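PDB 7CUP: 2,5-dihydroxypyridine 5,6-dioxygenase from Pseudomonas putida KT2440, which uses iron to catalyse the dioxygenolytic cleavage of the 2,5-dihydroxypyridine ring between carbons 5 and 6, yielding N-formylmaleamate in aerobic nicotinate degradation. Local coordinates for residues A[116-129]-A[179-191]. Residues are numbered along the deposited sequence; the frame is centred on the assembly and turned at random.
Sequences GTRILLAVEPPEVL and GYADEPGRWDHWP
L121 and H189 pair across the parallel strands and send their side chains out together on one face of the sheet: L121 CD2 sits 3.5 Å from the imidazole centroid, nearly on the ring normal, a CH-pi contact. The same methyl meets the edge of the W187 indole, whose CD1 lies 3.6 Å from I119 CG2. At the imidazole edge, in the ring plane, a water lies 2.8 Å from H189 NE2; it accepts from V123 N and donates to W190 O. Next along the chain W190, its CG trans to the backbone N (chi1 171°), swings toward helix 126-131, where NE1 donates to L129 O (2.9 Å) close to the ring plane while L129 CD2 covers the five-membered ring. A phenylalanine in place of W190 would probably leave L129 O without this donor and the L129 side chain less well covered. At the other end R118 NE reaches A181 O at 2.9 Å in the guanidinium plane, its terminal nitrogens binding S19 O and Q25 OE1. Between them, backbone bonds such as L121 N to D188 O add 187-189 as an edge strand, within this chain, of a five-stranded parallel sheet with helices packed against it, an alpha/beta arrangement.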
# COMPACT_ATOMS: atom_id res chain seq x y z
N GLY A 116 13.67 3.66 35.37
CA GLY A 116 14.98 3.26 34.81
C GLY A 116 14.98 3.14 33.28
O GLY A 116 16.06 3.23 32.65
N THR A 117 13.81 2.96 32.67
CA THR A 117 13.65 2.96 31.20
C THR A 117 14.24 4.25 30.61
O THR A 117 14.05 5.30 31.20
CB THR A 117 12.19 2.77 30.79
OG1 THR A 117 11.78 1.50 31.29
CG2 THR A 117 12.01 2.86 29.29
N ARG A 118 14.97 4.13 29.51
CA ARG A 118 15.55 5.24 28.71
C ARG A 118 14.66 5.53 27.48
O ARG A 118 14.06 4.60 26.93
CB ARG A 118 16.96 4.91 28.20
CG ARG A 118 17.76 4.05 29.15
CD ARG A 118 19.21 3.93 28.79
NE ARG A 118 19.59 3.02 27.71
CZ ARG A 118 19.59 1.69 27.77
NH1 ARG A 118 19.07 1.04 28.81
NH2 ARG A 118 20.06 0.99 26.75
N ILE A 119 14.60 6.79 27.04
CA ILE A 119 13.73 7.16 25.89
C ILE A 119 14.55 7.98 24.91
O ILE A 119 15.09 9.05 25.32
CB ILE A 119 12.48 7.92 26.34
CG1 ILE A 119 11.69 7.14 27.40
CG2 ILE A 119 11.66 8.26 25.09
CD1 ILE A 119 10.43 7.85 27.92
N LEU A 120 14.62 7.50 23.66
CA LEU A 120 15.23 8.24 22.52
C LEU A 120 14.11 8.72 21.59
O LEU A 120 13.42 7.89 21.03
CB LEU A 120 16.20 7.34 21.77
CG LEU A 120 16.93 8.03 20.62
CD1 LEU A 120 17.78 9.18 21.12
CD2 LEU A 120 17.78 7.04 19.86
N LEU A 121 13.93 10.03 21.45
CA LEU A 121 12.98 10.61 20.48
C LEU A 121 13.68 10.65 19.12
O LEU A 121 14.88 11.00 19.07
CB LEU A 121 12.55 12.00 20.95
CG LEU A 121 11.63 12.73 19.97
CD1 LEU A 121 10.30 12.03 19.83
CD2 LEU A 121 11.46 14.18 20.36
N ALA A 122 12.98 10.22 18.05
CA ALA A 122 13.53 10.16 16.67
C ALA A 122 12.37 10.39 15.69
O ALA A 122 11.68 9.41 15.37
CB ALA A 122 14.21 8.82 16.40
N VAL A 123 12.13 11.65 15.30
CA VAL A 123 10.92 11.99 14.50
C VAL A 123 11.32 12.85 13.30
O VAL A 123 10.50 12.92 12.35
CB VAL A 123 9.85 12.68 15.36
CG1 VAL A 123 9.16 11.67 16.26
CG2 VAL A 123 10.39 13.87 16.16
N GLU A 124 12.52 13.44 13.32
CA GLU A 124 12.97 14.29 12.19
C GLU A 124 13.21 13.39 11.00
O GLU A 124 13.44 12.18 11.14
CB GLU A 124 14.22 15.10 12.52
CG GLU A 124 14.02 16.20 13.54
CD GLU A 124 13.08 17.34 13.17
OE1 GLU A 124 13.59 18.43 12.91
OE2 GLU A 124 11.84 17.16 13.29
N PRO A 125 13.14 13.95 9.77
CA PRO A 125 13.38 13.18 8.55
C PRO A 125 14.76 12.51 8.52
O PRO A 125 15.74 13.04 9.04
CB PRO A 125 13.29 14.23 7.43
CG PRO A 125 12.62 15.45 8.02
CD PRO A 125 12.86 15.37 9.51
N PRO A 126 14.89 11.33 7.88
CA PRO A 126 16.16 10.61 7.83
C PRO A 126 17.36 11.47 7.41
O PRO A 126 18.43 11.29 7.96
CB PRO A 126 15.91 9.52 6.78
CG PRO A 126 14.41 9.26 6.85
CD PRO A 126 13.79 10.60 7.23
N GLU A 127 17.18 12.39 6.46
CA GLU A 127 18.31 13.22 5.96
C GLU A 127 18.82 14.12 7.11
O GLU A 127 20.04 14.41 7.17
CB GLU A 127 17.90 14.02 4.72
CG GLU A 127 17.57 13.16 3.51
CD GLU A 127 16.36 12.22 3.61
OE1 GLU A 127 15.40 12.58 4.37
OE2 GLU A 127 16.38 11.13 2.95
N VAL A 128 17.93 14.62 7.95
CA VAL A 128 18.28 15.50 9.10
C VAL A 128 18.96 14.61 10.14
O VAL A 128 19.97 15.05 10.73
CB VAL A 128 17.01 16.17 9.66
CG1 VAL A 128 17.27 16.91 10.97
CG2 VAL A 128 16.41 17.09 8.62
N LEU A 129 18.42 13.40 10.34
CA LEU A 129 19.01 12.42 11.27
C LEU A 129 20.46 12.12 10.84
O LEU A 129 21.30 11.95 11.75
CB LEU A 129 18.18 11.14 11.32
CG LEU A 129 16.78 11.21 11.94
CD1 LEU A 129 16.21 9.82 12.01
CD2 LEU A 129 16.81 11.84 13.32
N GLY A 179 21.84 13.73 22.03
CA GLY A 179 21.40 12.95 20.86
C GLY A 179 21.24 11.46 21.11
O GLY A 179 20.90 10.74 20.15
N TYR A 180 21.49 10.95 22.32
CA TYR A 180 21.38 9.49 22.57
C TYR A 180 21.02 9.25 24.03
O TYR A 180 21.21 10.18 24.86
CB TYR A 180 22.60 8.76 22.00
CG TYR A 180 23.97 9.07 22.55
CD1 TYR A 180 24.79 10.02 21.96
CD2 TYR A 180 24.50 8.35 23.62
CE1 TYR A 180 26.07 10.28 22.46
CE2 TYR A 180 25.78 8.58 24.11
CZ TYR A 180 26.57 9.55 23.52
OH TYR A 180 27.83 9.76 24.01
N ALA A 181 20.40 8.10 24.31
CA ALA A 181 19.84 7.71 25.61
C ALA A 181 20.64 6.55 26.23
O ALA A 181 20.11 5.42 26.25
CB ALA A 181 18.40 7.34 25.45
N ASP A 182 21.83 6.87 26.76
CA ASP A 182 22.86 5.93 27.25
C ASP A 182 22.66 5.65 28.75
O ASP A 182 22.98 4.57 29.19
CB ASP A 182 24.29 6.40 26.94
CG ASP A 182 24.63 7.79 27.44
OD1 ASP A 182 23.71 8.63 27.54
OD2 ASP A 182 25.82 8.03 27.69
N GLU A 183 22.07 6.54 29.50
CA GLU A 183 21.97 6.34 30.96
C GLU A 183 20.56 5.96 31.35
O GLU A 183 19.59 6.39 30.73
CB GLU A 183 22.46 7.61 31.64
CG GLU A 183 23.96 7.71 31.57
CD GLU A 183 24.44 8.99 32.20
OE1 GLU A 183 25.41 9.56 31.66
OE2 GLU A 183 23.79 9.42 33.19
N PRO A 184 20.41 5.21 32.45
CA PRO A 184 19.08 4.77 32.87
C PRO A 184 18.24 6.00 33.24
O PRO A 184 18.78 6.98 33.74
CB PRO A 184 19.35 3.82 34.06
CG PRO A 184 20.87 3.68 34.17
CD PRO A 184 21.49 4.82 33.38
N GLY A 185 16.94 5.98 32.91
CA GLY A 185 16.03 7.08 33.19
C GLY A 185 16.32 8.30 32.32
O GLY A 185 15.70 9.33 32.56
N ARG A 186 17.17 8.19 31.30
CA ARG A 186 17.54 9.39 30.49
C ARG A 186 16.58 9.52 29.30
O ARG A 186 16.28 8.51 28.64
CB ARG A 186 18.96 9.34 29.93
CG ARG A 186 19.34 10.61 29.17
CD ARG A 186 20.73 10.63 28.53
NE ARG A 186 20.91 11.89 27.83
CZ ARG A 186 21.04 13.07 28.44
NH1 ARG A 186 21.07 13.14 29.76
NH2 ARG A 186 21.15 14.18 27.72
N TRP A 187 16.15 10.76 29.05
CA TRP A 187 15.42 11.15 27.82
C TRP A 187 16.41 11.96 26.98
O TRP A 187 17.15 12.82 27.54
CB TRP A 187 14.13 11.93 28.12
CG TRP A 187 13.36 12.29 26.88
CD1 TRP A 187 12.31 11.62 26.33
CD2 TRP A 187 13.59 13.43 26.04
NE1 TRP A 187 11.88 12.26 25.19
CE2 TRP A 187 12.64 13.37 24.99
CE3 TRP A 187 14.46 14.52 26.10
CZ2 TRP A 187 12.56 14.35 24.01
CZ3 TRP A 187 14.39 15.47 25.10
CH2 TRP A 187 13.46 15.39 24.07
N ASP A 188 16.48 11.68 25.69
CA ASP A 188 17.24 12.52 24.73
C ASP A 188 16.60 12.42 23.35
O ASP A 188 15.63 11.65 23.19
CB ASP A 188 18.72 12.18 24.75
CG ASP A 188 19.65 13.35 24.45
OD1 ASP A 188 19.29 14.20 23.59
OD2 ASP A 188 20.77 13.39 25.06
N HIS A 189 17.07 13.25 22.43
CA HIS A 189 16.42 13.47 21.11
C HIS A 189 17.51 13.40 20.06
O HIS A 189 18.43 14.22 20.14
CB HIS A 189 15.77 14.85 21.12
CG HIS A 189 14.97 15.17 19.91
ND1 HIS A 189 14.38 16.41 19.74
CD2 HIS A 189 14.69 14.46 18.79
CE1 HIS A 189 13.72 16.40 18.59
NE2 HIS A 189 13.91 15.24 18.00
N TRP A 190 17.45 12.41 19.19
CA TRP A 190 18.25 12.41 17.96
C TRP A 190 17.48 13.15 16.87
O TRP A 190 16.43 12.64 16.47
CB TRP A 190 18.53 10.97 17.61
CG TRP A 190 19.17 10.79 16.27
CD1 TRP A 190 19.86 11.69 15.51
CD2 TRP A 190 19.15 9.57 15.55
NE1 TRP A 190 20.29 11.08 14.36
CE2 TRP A 190 19.85 9.79 14.36
CE3 TRP A 190 18.55 8.34 15.81
CZ2 TRP A 190 20.03 8.77 13.42
CZ3 TRP A 190 18.73 7.34 14.88
CH2 TRP A 190 19.47 7.55 13.72
N PRO A 191 17.88 14.36 16.40
CA PRO A 191 19.13 15.05 16.74
C PRO A 191 19.01 16.21 17.74
O PRO A 191 17.91 16.72 17.93
CB PRO A 191 19.46 15.70 15.40
CG PRO A 191 18.11 16.19 14.92
CD PRO A 191 17.11 15.19 15.47
O HOH W 1 13.94 13.61 15.72